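Local coordinates for NADH dehydrogenase, putative (Plasmodium falciparum, PDB 5JWC), which probably oxidises NADH and passes the electrons through its bound FAD to ubiquinone, as a type II NADH dehydrogenase of the malaria parasite, at residues Leu101-Thr106 and Asn123-Phe128. Residues are numbered along the deposited sequence; the frame is centred on the assembly and turned at random.
Sequences LQLECT and NKVKLF. With FAD (flavin-adenine dinucleotide), chain C.
L103 meets both V125 and L127 through its two methyl branches, and the contact is apolar: the three closest pairs between segments 101-106 and 123-128 are all methyl to methyl, and no hydrogen bond crosses. CD2 of L103 lies 3.8 Å from CG2 of V125, the two side chains crossing at about a right angle. L103 and L127 reach toward each other tip to tip, CD1 of L103 lying 4.0 Å from CD1 of L127. CD1 of L127 also lies 4.0 Å from CD1 of L101, so one branch of L127 serves two leucines. In L127 a chi1 of -63° sets CG anti to the carbonyl carbon and, with chi2 extended, this sends CD1 toward both of them. With the CA atoms of L103 and V125 8.3 Å apart, the backbones are too distant to pair, and side chains alone span the gap.

C105 turns its backbone N and O to the adenine of FAD. Its N donates to N1A of FAD at 3.0 Å, with an N-H...acceptor angle of 157°. In return, N6A of FAD donates to the carbonyl O of C105 at 3.0 Å and 164°. These two bonds read the Watson-Crick edge of the adenine, much as a base partner would, while CG of E104 sits over the adenine face by the amino group, 3.7 Å from N6A of FAD.

T176, L177 and N179 of the second subunit pack on L101, L103 and V125, placing this patch at the dimer interface. Both segments belong to the mixed sheet of the FAD-binding, Rossmann-type domain, yet strand 114-118 lies between strands 99-109 and 124-128 and bonds to each: E104 pairs with I118, V125 with C117 and L127 with I115. The contact therefore passes over one face of that intervening strand, where L103 also touches C117; L103 and L127 further reach I57 of strand 53-57, and L127 reaches I32 of strand 30-34.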
loop_
_atom_site.group_PDB
_atom_site.type_symbol
_atom_site.label_atom_id
_atom_site.label_comp_id
_atom_site.label_asym_id
_atom_site.label_seq_id
_atom_site.Cartn_x
_atom_site.Cartn_y
_atom_site.Cartn_z
ATOM N N LEU A 101 9.701 21.365 -1.381
ATOM C CA LEU A 101 10.571 20.837 -2.423
ATOM C C LEU A 101 11.075 19.462 -2.008
ATOM O O LEU A 101 11.552 19.293 -0.885
ATOM C CB LEU A 101 11.767 21.774 -2.676
ATOM C CG LEU A 101 11.461 23.113 -3.331
ATOM C CD1 LEU A 101 12.737 23.942 -3.447
ATOM C CD2 LEU A 101 10.806 22.896 -4.713
ATOM N N GLN A 102 10.965 18.475 -2.895
ATOM C CA GLN A 102 11.440 17.145 -2.552
ATOM C C GLN A 102 12.925 17.021 -2.828
ATOM O O GLN A 102 13.344 16.586 -3.902
ATOM C CB GLN A 102 10.673 16.068 -3.302
ATOM C CG GLN A 102 11.012 14.678 -2.798
ATOM C CD GLN A 102 10.037 13.633 -3.286
ATOM O OE1 GLN A 102 9.506 12.849 -2.495
ATOM N NE2 GLN A 102 9.796 13.610 -4.585
ATOM N N LEU A 103 13.718 17.399 -1.839
ATOM C CA LEU A 103 15.157 17.396 -1.972
ATOM C C LEU A 103 15.773 16.893 -0.678
ATOM O O LEU A 103 15.170 17.032 0.390
ATOM C CB LEU A 103 15.663 18.804 -2.274
ATOM C CG LEU A 103 15.209 19.489 -3.559
ATOM C CD1 LEU A 103 15.575 20.960 -3.496
ATOM C CD2 LEU A 103 15.859 18.807 -4.760
ATOM N N GLU A 104 16.973 16.332 -0.783
ATOM C CA GLU A 104 17.786 15.978 0.367
ATOM C C GLU A 104 18.895 17.026 0.542
ATOM O O GLU A 104 19.657 17.283 -0.396
ATOM C CB GLU A 104 18.383 14.586 0.173
ATOM C CG GLU A 104 19.396 14.203 1.226
ATOM C CD GLU A 104 20.194 12.961 0.858
ATOM O OE1 GLU A 104 19.654 12.065 0.170
ATOM O OE2 GLU A 104 21.379 12.891 1.259
ATOM N N CYS A 105 18.991 17.640 1.719
ATOM C CA CYS A 105 20.081 18.583 1.982
ATOM C C CYS A 105 21.402 17.850 2.256
ATOM O O CYS A 105 21.433 16.865 3.000
ATOM C CB CYS A 105 19.741 19.507 3.149
ATOM S SG CYS A 105 20.997 20.795 3.446
ATOM N N THR A 106 22.486 18.312 1.627
ATOM C CA THR A 106 23.776 17.631 1.738
ATOM C C THR A 106 24.809 18.501 2.461
ATOM O O THR A 106 25.729 17.987 3.084
ATOM C CB THR A 106 24.355 17.237 0.350
ATOM O OG1 THR A 106 24.643 18.417 -0.414
ATOM C CG2 THR A 106 23.387 16.374 -0.419
ATOM N N ASN A 123 20.925 15.412 -8.974
ATOM C CA ASN A 123 21.128 16.767 -9.458
ATOM C C ASN A 123 21.239 17.737 -8.284
ATOM O O ASN A 123 20.428 17.699 -7.349
ATOM C CB ASN A 123 19.994 17.172 -10.387
ATOM C CG ASN A 123 19.881 16.252 -11.581
ATOM O OD1 ASN A 123 20.878 15.959 -12.244
ATOM N ND2 ASN A 123 18.676 15.755 -11.838
ATOM N N LYS A 124 22.244 18.604 -8.341
ATOM C CA LYS A 124 22.498 19.558 -7.278
ATOM C C LYS A 124 21.592 20.774 -7.378
ATOM O O LYS A 124 21.322 21.293 -8.465
ATOM C CB LYS A 124 23.965 20.001 -7.301
ATOM C CG LYS A 124 24.335 20.975 -6.187
ATOM C CD LYS A 124 25.834 21.251 -6.151
ATOM C CE LYS A 124 26.110 22.604 -5.504
ATOM N NZ LYS A 124 27.558 22.866 -5.271
ATOM N N VAL A 125 21.109 21.218 -6.225
ATOM C CA VAL A 125 20.268 22.399 -6.135
ATOM C C VAL A 125 20.826 23.310 -5.049
ATOM O O VAL A 125 21.150 22.851 -3.943
ATOM C CB VAL A 125 18.806 22.034 -5.811
ATOM C CG1 VAL A 125 17.916 23.266 -5.890
ATOM C CG2 VAL A 125 18.311 20.928 -6.750
ATOM N N LYS A 126 20.940 24.597 -5.361
ATOM C CA LYS A 126 21.472 25.560 -4.414
ATOM C C LYS A 126 20.368 26.508 -3.987
ATOM O O LYS A 126 19.635 27.028 -4.821
ATOM C CB LYS A 126 22.655 26.314 -5.035
ATOM C CG LYS A 126 23.225 27.446 -4.194
ATOM C CD LYS A 126 24.597 27.867 -4.732
ATOM C CE LYS A 126 25.134 29.125 -4.047
ATOM N NZ LYS A 126 26.553 29.395 -4.443
ATOM N N LEU A 127 20.226 26.716 -2.681
ATOM C CA LEU A 127 19.107 27.498 -2.166
ATOM C C LEU A 127 19.557 28.450 -1.070
ATOM O O LEU A 127 20.264 28.054 -0.156
ATOM C CB LEU A 127 18.000 26.574 -1.641
ATOM C CG LEU A 127 17.340 25.667 -2.686
ATOM C CD1 LEU A 127 16.457 24.613 -2.041
ATOM C CD2 LEU A 127 16.537 26.510 -3.672
ATOM N N PHE A 128 19.134 29.704 -1.165
ATOM C CA PHE A 128 19.484 30.707 -0.185
ATOM C C PHE A 128 18.406 30.828 0.881
ATOM O O PHE A 128 17.240 30.567 0.612
ATOM C CB PHE A 128 19.694 32.061 -0.865
ATOM C CG PHE A 128 20.974 32.151 -1.644
ATOM C CD1 PHE A 128 22.156 32.520 -1.022
ATOM C CD2 PHE A 128 20.995 31.877 -3.002
ATOM C CE1 PHE A 128 23.335 32.601 -1.737
ATOM C CE2 PHE A 128 22.173 31.960 -3.725
ATOM C CZ PHE A 128 23.344 32.318 -3.089
HETATM P PA FAD C . 11.723 12.889 12.305
HETATM O O1A FAD C . 12.281 11.510 12.099
HETATM O O2A FAD C . 10.316 12.908 12.786
HETATM O O5B FAD C . 11.859 13.755 10.954
HETATM C C5B FAD C . 13.097 13.931 10.304
HETATM C C4B FAD C . 12.776 14.419 8.901
HETATM O O4B FAD C . 13.965 14.867 8.280
HETATM C C3B FAD C . 12.208 13.293 8.031
HETATM O O3B FAD C . 11.171 13.824 7.234
HETATM C C2B FAD C . 13.361 12.942 7.118
HETATM O O2B FAD C . 12.892 12.469 5.876
HETATM C C1B FAD C . 14.015 14.312 6.985
HETATM N N9A FAD C . 15.419 14.299 6.567
HETATM C C8A FAD C . 16.392 13.382 6.887
HETATM N N7A FAD C . 17.544 13.783 6.294
HETATM C C5A FAD C . 17.318 14.928 5.614
HETATM C C6A FAD C . 18.147 15.735 4.849
HETATM N N6A FAD C . 19.447 15.462 4.751
HETATM N N1A FAD C . 17.625 16.872 4.275
HETATM C C2A FAD C . 16.293 17.196 4.458
HETATM N N3A FAD C . 15.473 16.384 5.218
HETATM C C4A FAD C . 15.983 15.264 5.778
HETATM N N1 FAD C . 8.073 9.702 20.449
HETATM C C2 FAD C . 7.147 9.976 21.418
HETATM O O2 FAD C . 7.197 11.047 22.012
HETATM N N3 FAD C . 6.146 9.068 21.722
HETATM C C4 FAD C . 6.046 7.873 21.061
HETATM O O4 FAD C . 5.132 7.088 21.349
HETATM C C4X FAD C . 6.972 7.587 20.065
HETATM N N5 FAD C . 6.915 6.398 19.372
HETATM C C5X FAD C . 7.853 6.138 18.380
HETATM C C6 FAD C . 7.785 4.956 17.666
HETATM C C7 FAD C . 8.711 4.666 16.670
HETATM C C7M FAD C . 8.601 3.355 15.926
HETATM C C8 FAD C . 9.712 5.581 16.372
HETATM C C8M FAD C . 10.723 5.289 15.303
HETATM C C9 FAD C . 9.781 6.777 17.088
HETATM C C9A FAD C . 8.851 7.061 18.086
HETATM N N10 FAD C . 8.908 8.248 18.796
HETATM C C10 FAD C . 7.978 8.510 19.766
HETATM C "C1'" FAD C . 10.000 9.248 18.552
HETATM C "C2'" FAD C . 9.719 10.282 17.493
HETATM O "O2'" FAD C . 9.407 9.630 16.294
HETATM C "C3'" FAD C . 11.002 11.064 17.274
HETATM O "O3'" FAD C . 11.487 11.584 18.491
HETATM C "C4'" FAD C . 10.667 12.179 16.300
HETATM O "O4'" FAD C . 10.518 11.569 15.044
HETATM C "C5'" FAD C . 11.736 13.258 16.240
HETATM O "O5'" FAD C . 11.268 14.263 15.365
HETATM P P FAD C . 12.275 14.914 14.288
HETATM O O1P FAD C . 11.559 16.024 13.554
HETATM O O2P FAD C . 13.502 15.338 15.046
HETATM O O3P FAD C . 12.695 13.683 13.320
#